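Long-range contacts in phosphoribosylformylglycinamidine synthase 2 (Thermus thermophilus, PDB 3VIU), which is a single-chain protein of the AIR synthase related (PurM-like) family, with two pairs of N- and C-terminal-type domains, and binds ADP and magnesium: residues A202-D207 / Q305-L310; V280-D285 / P333-I338. One frame throughout, in Å; residues are numbered along the deposited sequence.

Following the chain from the N terminus, residues 202-207 come first, just after strand 196-201; contact 1 closes a loop on them when residues 305-310, the start of strand 307-312 and the two residues before it, come up against them. Within that loop lie residues 280-285, which open contact 2, and this second loop closes only at residues 333-338. The two loops therefore cross rather than nest. Both contacts reach one seven-stranded mixed sheet of an AIR synthase C-terminal-type domain, where strand 196-201 has 307-312 on one side and 331-338 on the other. Contact 1 lies at the end of the first pairing; contact 2 joins 331-338 to 279-283. Their centres are about 15 Å apart.

Contact 1 of 2, residues A202-D207 / Q305-L310; sequences AKTGRD and QERMVL
The first torsion of Arg307 sets CG anti to its own carbonyl carbon (chi1 -78°), and a bend at chi3 then turns the guanidinium toward the loop 202-207. Thr204 answers with OG1 likewise anti to its carbonyl carbon (chi1 -62°) and beside its backbone N, so the hydroxyl faces the arginine. The two side chains cross at about a right angle. Arg307 NH1 donates to Thr204 OG1 at 2.8 Å, from the edge of the guanidinium and slightly tilted from its plane; the bond is bent, with 140° at the hydrogen. Thr204 CG2 packs against the same nitrogen, 3.5 Å from Arg307 NH1. Nearer the backbone, Arg307 CG lies 3.5 Å from Ala202 O, whose hydrogen-bond partner is the Tyr199 hydroxyl.

A main-chain bond anchors the other end of the contact. Ala202 N donates to Glu306 O at 2.9 Å, approaching from above the carbonyl plane, and Ala202 CB points across the gap to within 3.5 Å of Gln305 O. This bond follows the antiparallel pairing of Ala200 with Met308, so it extends the link between strands 196-201 and 307-312 into the loops at their ends. Glu306 adopts a left-handed backbone conformation; its carboxylate leads away to Asp234 N and the Tyr148 hydroxyl, while Leu237 of helix 235-250 touches both Ala202 and Glu306. The polar end of Gln305 also turns elsewhere, to Arg108.

Arg307 NE and NH2 donate to the carbonyl oxygens of Ser304 and Ser302, so all three guanidinium nitrogens are engaged. With its rotation fixed in this way, the positive charge of the buried arginine is probably stabilised by neutral oxygens, two carbonyls and the threonine hydroxyl, and the side chain pins the loop after strand 196-201 to the turn entering strand 307-312.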
# COMPACT_ATOMS: atom_id res chain seq x y z
N ALA A 202 7.51 -23.46 -8.77
CA ALA A 202 6.47 -24.34 -9.30
C ALA A 202 6.63 -24.54 -10.81
O ALA A 202 7.31 -23.75 -11.48
CB ALA A 202 5.09 -23.76 -9.00
N LYS A 203 6.01 -25.58 -11.34
CA LYS A 203 6.08 -25.84 -12.76
C LYS A 203 4.96 -25.05 -13.45
O LYS A 203 3.92 -24.80 -12.86
CB LYS A 203 5.96 -27.35 -13.04
CG LYS A 203 4.93 -28.09 -12.22
CD LYS A 203 5.37 -28.27 -10.77
CE LYS A 203 4.25 -28.86 -9.91
NZ LYS A 203 3.74 -30.18 -10.41
N THR A 204 5.20 -24.64 -14.69
CA THR A 204 4.22 -23.85 -15.44
C THR A 204 3.01 -24.65 -15.91
O THR A 204 3.15 -25.65 -16.62
CB THR A 204 4.88 -23.20 -16.67
OG1 THR A 204 5.91 -22.31 -16.24
CG2 THR A 204 3.86 -22.43 -17.48
N GLY A 205 1.83 -24.18 -15.51
CA GLY A 205 0.59 -24.82 -15.91
C GLY A 205 -0.32 -23.86 -16.66
O GLY A 205 0.08 -22.75 -17.00
N ARG A 206 -1.55 -24.28 -16.92
CA ARG A 206 -2.50 -23.43 -17.63
C ARG A 206 -3.26 -22.61 -16.60
O ARG A 206 -4.45 -22.83 -16.37
CB ARG A 206 -3.45 -24.28 -18.48
CG ARG A 206 -2.88 -24.62 -19.84
CD ARG A 206 -3.73 -25.59 -20.63
NE ARG A 206 -3.54 -26.96 -20.17
CZ ARG A 206 -3.13 -27.97 -20.94
NH1 ARG A 206 -2.99 -29.18 -20.41
NH2 ARG A 206 -2.85 -27.78 -22.22
N ASP A 207 -2.56 -21.66 -16.00
CA ASP A 207 -3.11 -20.78 -14.97
C ASP A 207 -3.27 -19.34 -15.44
O ASP A 207 -2.36 -18.78 -16.06
CB ASP A 207 -2.21 -20.80 -13.73
CG ASP A 207 -2.02 -22.19 -13.15
OD1 ASP A 207 -1.14 -22.35 -12.28
OD2 ASP A 207 -2.75 -23.12 -13.54
N GLN A 305 1.65 -19.38 -10.09
CA GLN A 305 2.28 -18.81 -8.90
C GLN A 305 3.63 -19.42 -8.54
O GLN A 305 4.02 -20.46 -9.07
CB GLN A 305 1.35 -18.94 -7.70
CG GLN A 305 -0.02 -18.30 -7.88
CD GLN A 305 0.06 -16.80 -8.06
OE1 GLN A 305 0.65 -16.09 -7.25
NE2 GLN A 305 -0.54 -16.31 -9.13
N GLU A 306 4.30 -18.75 -7.60
CA GLU A 306 5.62 -19.13 -7.09
C GLU A 306 6.65 -19.57 -8.12
O GLU A 306 7.25 -20.64 -8.01
CB GLU A 306 5.51 -20.20 -5.99
CG GLU A 306 4.22 -20.98 -5.96
CD GLU A 306 3.10 -20.26 -5.22
OE1 GLU A 306 1.95 -20.73 -5.35
OE2 GLU A 306 3.35 -19.26 -4.52
N ARG A 307 6.86 -18.73 -9.13
CA ARG A 307 7.86 -19.00 -10.17
C ARG A 307 8.87 -17.86 -10.10
O ARG A 307 8.50 -16.70 -9.86
CB ARG A 307 7.22 -19.08 -11.55
CG ARG A 307 6.50 -20.39 -11.82
CD ARG A 307 6.01 -20.42 -13.24
NE ARG A 307 5.14 -19.29 -13.52
CZ ARG A 307 4.75 -18.93 -14.74
NH1 ARG A 307 5.17 -19.60 -15.81
NH2 ARG A 307 3.96 -17.87 -14.89
N MSE A 308 10.14 -18.18 -10.31
CA MSE A 308 11.20 -17.19 -10.21
C MSE A 308 12.27 -17.33 -11.30
O MSE A 308 12.67 -18.44 -11.65
CB MSE A 308 11.85 -17.32 -8.83
CG MSE A 308 12.56 -16.08 -8.32
SE MSE A 308 11.29 -14.75 -7.66
CE MSE A 308 11.36 -15.17 -5.76
N VAL A 309 12.74 -16.20 -11.80
CA VAL A 309 13.79 -16.16 -12.81
C VAL A 309 15.08 -15.68 -12.14
O VAL A 309 15.07 -14.69 -11.41
CB VAL A 309 13.43 -15.18 -13.95
CG1 VAL A 309 14.63 -14.91 -14.82
CG2 VAL A 309 12.30 -15.76 -14.80
N LEU A 310 16.19 -16.39 -12.36
CA LEU A 310 17.46 -15.99 -11.76
C LEU A 310 18.62 -16.04 -12.76
O LEU A 310 18.71 -16.96 -13.57
CB LEU A 310 17.79 -16.85 -10.54
CG LEU A 310 16.74 -16.89 -9.43
CD1 LEU A 310 15.73 -17.97 -9.75
CD2 LEU A 310 17.38 -17.17 -8.09

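Contact 2 of 2, residues V280-D285 / P333-I338; sequences VELHLD and PVARTI
Ile338 CG2 lies over one face of the Arg336 guanidinium, 3.2 Å above its plane and displaced toward the rim, while the Glu281 carboxylate meets the group at its edge. The carboxylate is not coplanar with it: the two planes stand 67° apart, and the salt bridge runs from Glu281 OE1 to Arg336 NH1 at 2.7 Å. Glu281 reaches there fully extended, CG anti to the backbone N, whereas Arg336 starts in the crowded position between backbone N and carbonyl carbon and bends at chi3 to come alongside. Glu281 OE2 has a second positive partner in Arg344 of strand 342-347, so the carboxylate is probably held ionised. The His283 ring presents an edge to Val334 O and Ala335 CA.

Beneath these groups, strands 279-283 and 331-338 run antiparallel in the mixed sheet of the AIR synthase C-terminal-type domain. Glu281 and Arg336 form a hydrogen-bonded pair, flanked by the non-hydrogen-bonded pairs Val280-Thr337 and Leu282-Ala335. Glu281 N donates to Arg336 O at 2.9 Å, almost straight and nearly along the C=O axis; His283 N reaches Val334 O at 3.0 Å in similar fashion. Val334 and Ala335 together face Ile197 of strand 196-201 as a classic beta bulge.

On the sheet face of Val280 and Leu282, Val280 CG2 touches Ala335 CB at 3.8 Å. Leu282 lies alongside Val334, its CD1 3.4 Å from Val334 CG1, and Leu269 of helix 264-275 packs against both Val280 and Leu282.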
# COMPACT_ATOMS: atom_id res chain seq x y z
N VAL A 280 16.91 -11.83 -25.07
CA VAL A 280 16.91 -13.13 -24.43
C VAL A 280 16.30 -14.22 -25.32
O VAL A 280 15.27 -14.01 -25.96
CB VAL A 280 16.14 -13.07 -23.09
CG1 VAL A 280 14.83 -12.36 -23.29
CG2 VAL A 280 15.88 -14.49 -22.55
N GLU A 281 16.96 -15.37 -25.37
CA GLU A 281 16.48 -16.49 -26.15
C GLU A 281 15.87 -17.47 -25.15
O GLU A 281 16.56 -17.95 -24.24
CB GLU A 281 17.66 -17.16 -26.88
CG GLU A 281 17.27 -18.33 -27.80
CD GLU A 281 18.48 -18.96 -28.51
OE1 GLU A 281 19.10 -19.90 -27.96
OE2 GLU A 281 18.81 -18.49 -29.61
N LEU A 282 14.58 -17.76 -25.30
CA LEU A 282 13.90 -18.68 -24.40
C LEU A 282 13.67 -20.03 -25.06
O LEU A 282 13.14 -20.12 -26.17
CB LEU A 282 12.55 -18.07 -23.95
CG LEU A 282 11.59 -18.94 -23.11
CD1 LEU A 282 12.27 -19.47 -21.86
CD2 LEU A 282 10.38 -18.09 -22.74
N HIS A 283 14.08 -21.09 -24.37
CA HIS A 283 13.91 -22.45 -24.87
C HIS A 283 12.74 -23.03 -24.09
O HIS A 283 12.92 -23.58 -23.01
CB HIS A 283 15.18 -23.26 -24.61
CG HIS A 283 16.38 -22.77 -25.35
ND1 HIS A 283 16.70 -23.19 -26.62
CD2 HIS A 283 17.35 -21.89 -24.99
CE1 HIS A 283 17.81 -22.59 -27.02
NE2 HIS A 283 18.23 -21.80 -26.05
N LEU A 284 11.54 -22.91 -24.64
CA LEU A 284 10.36 -23.41 -23.94
C LEU A 284 10.42 -24.89 -23.60
O LEU A 284 9.79 -25.32 -22.63
CB LEU A 284 9.08 -23.13 -24.74
CG LEU A 284 8.62 -21.67 -24.69
CD1 LEU A 284 7.38 -21.48 -25.57
CD2 LEU A 284 8.33 -21.27 -23.24
N ASP A 285 11.18 -25.66 -24.36
CA ASP A 285 11.27 -27.09 -24.10
C ASP A 285 11.95 -27.40 -22.78
O ASP A 285 11.76 -28.47 -22.22
CB ASP A 285 12.02 -27.81 -25.23
CG ASP A 285 11.32 -27.69 -26.57
OD1 ASP A 285 10.08 -27.83 -26.61
OD2 ASP A 285 12.02 -27.45 -27.57
N PRO A 333 18.42 -24.12 -16.03
CA PRO A 333 18.63 -23.12 -17.08
C PRO A 333 17.50 -23.25 -18.10
O PRO A 333 17.20 -24.35 -18.57
CB PRO A 333 20.00 -23.49 -17.65
CG PRO A 333 20.06 -24.97 -17.44
CD PRO A 333 19.51 -25.12 -16.05
N VAL A 334 16.88 -22.12 -18.44
CA VAL A 334 15.75 -22.11 -19.36
C VAL A 334 15.93 -21.15 -20.55
O VAL A 334 15.23 -21.26 -21.56
CB VAL A 334 14.45 -21.75 -18.55
CG1 VAL A 334 13.88 -20.43 -19.00
CG2 VAL A 334 13.45 -22.87 -18.66
N ALA A 335 16.87 -20.22 -20.42
CA ALA A 335 17.14 -19.24 -21.47
C ALA A 335 18.55 -18.67 -21.35
O ALA A 335 19.29 -18.99 -20.43
CB ALA A 335 16.11 -18.10 -21.42
N ARG A 336 18.93 -17.81 -22.30
CA ARG A 336 20.25 -17.20 -22.29
C ARG A 336 20.17 -15.81 -22.91
O ARG A 336 19.25 -15.52 -23.68
CB ARG A 336 21.24 -18.05 -23.10
CG ARG A 336 20.81 -18.25 -24.55
CD ARG A 336 21.82 -19.08 -25.33
NE ARG A 336 22.67 -18.25 -26.17
CZ ARG A 336 22.39 -17.91 -27.42
NH1 ARG A 336 21.27 -18.35 -27.99
NH2 ARG A 336 23.22 -17.14 -28.10
N THR A 337 21.13 -14.95 -22.58
CA THR A 337 21.14 -13.61 -23.13
C THR A 337 21.87 -13.60 -24.47
O THR A 337 22.81 -14.36 -24.67
CB THR A 337 21.83 -12.60 -22.19
OG1 THR A 337 23.15 -13.07 -21.85
CG2 THR A 337 21.01 -12.40 -20.92
N ILE A 338 21.40 -12.75 -25.38
CA ILE A 338 22.00 -12.61 -26.70
C ILE A 338 22.17 -11.11 -26.95
O ILE A 338 21.49 -10.30 -26.32
CB ILE A 338 21.10 -13.22 -27.80
CG1 ILE A 338 19.71 -12.60 -27.76
CG2 ILE A 338 20.98 -14.73 -27.61
CD1 ILE A 338 18.78 -13.13 -28.84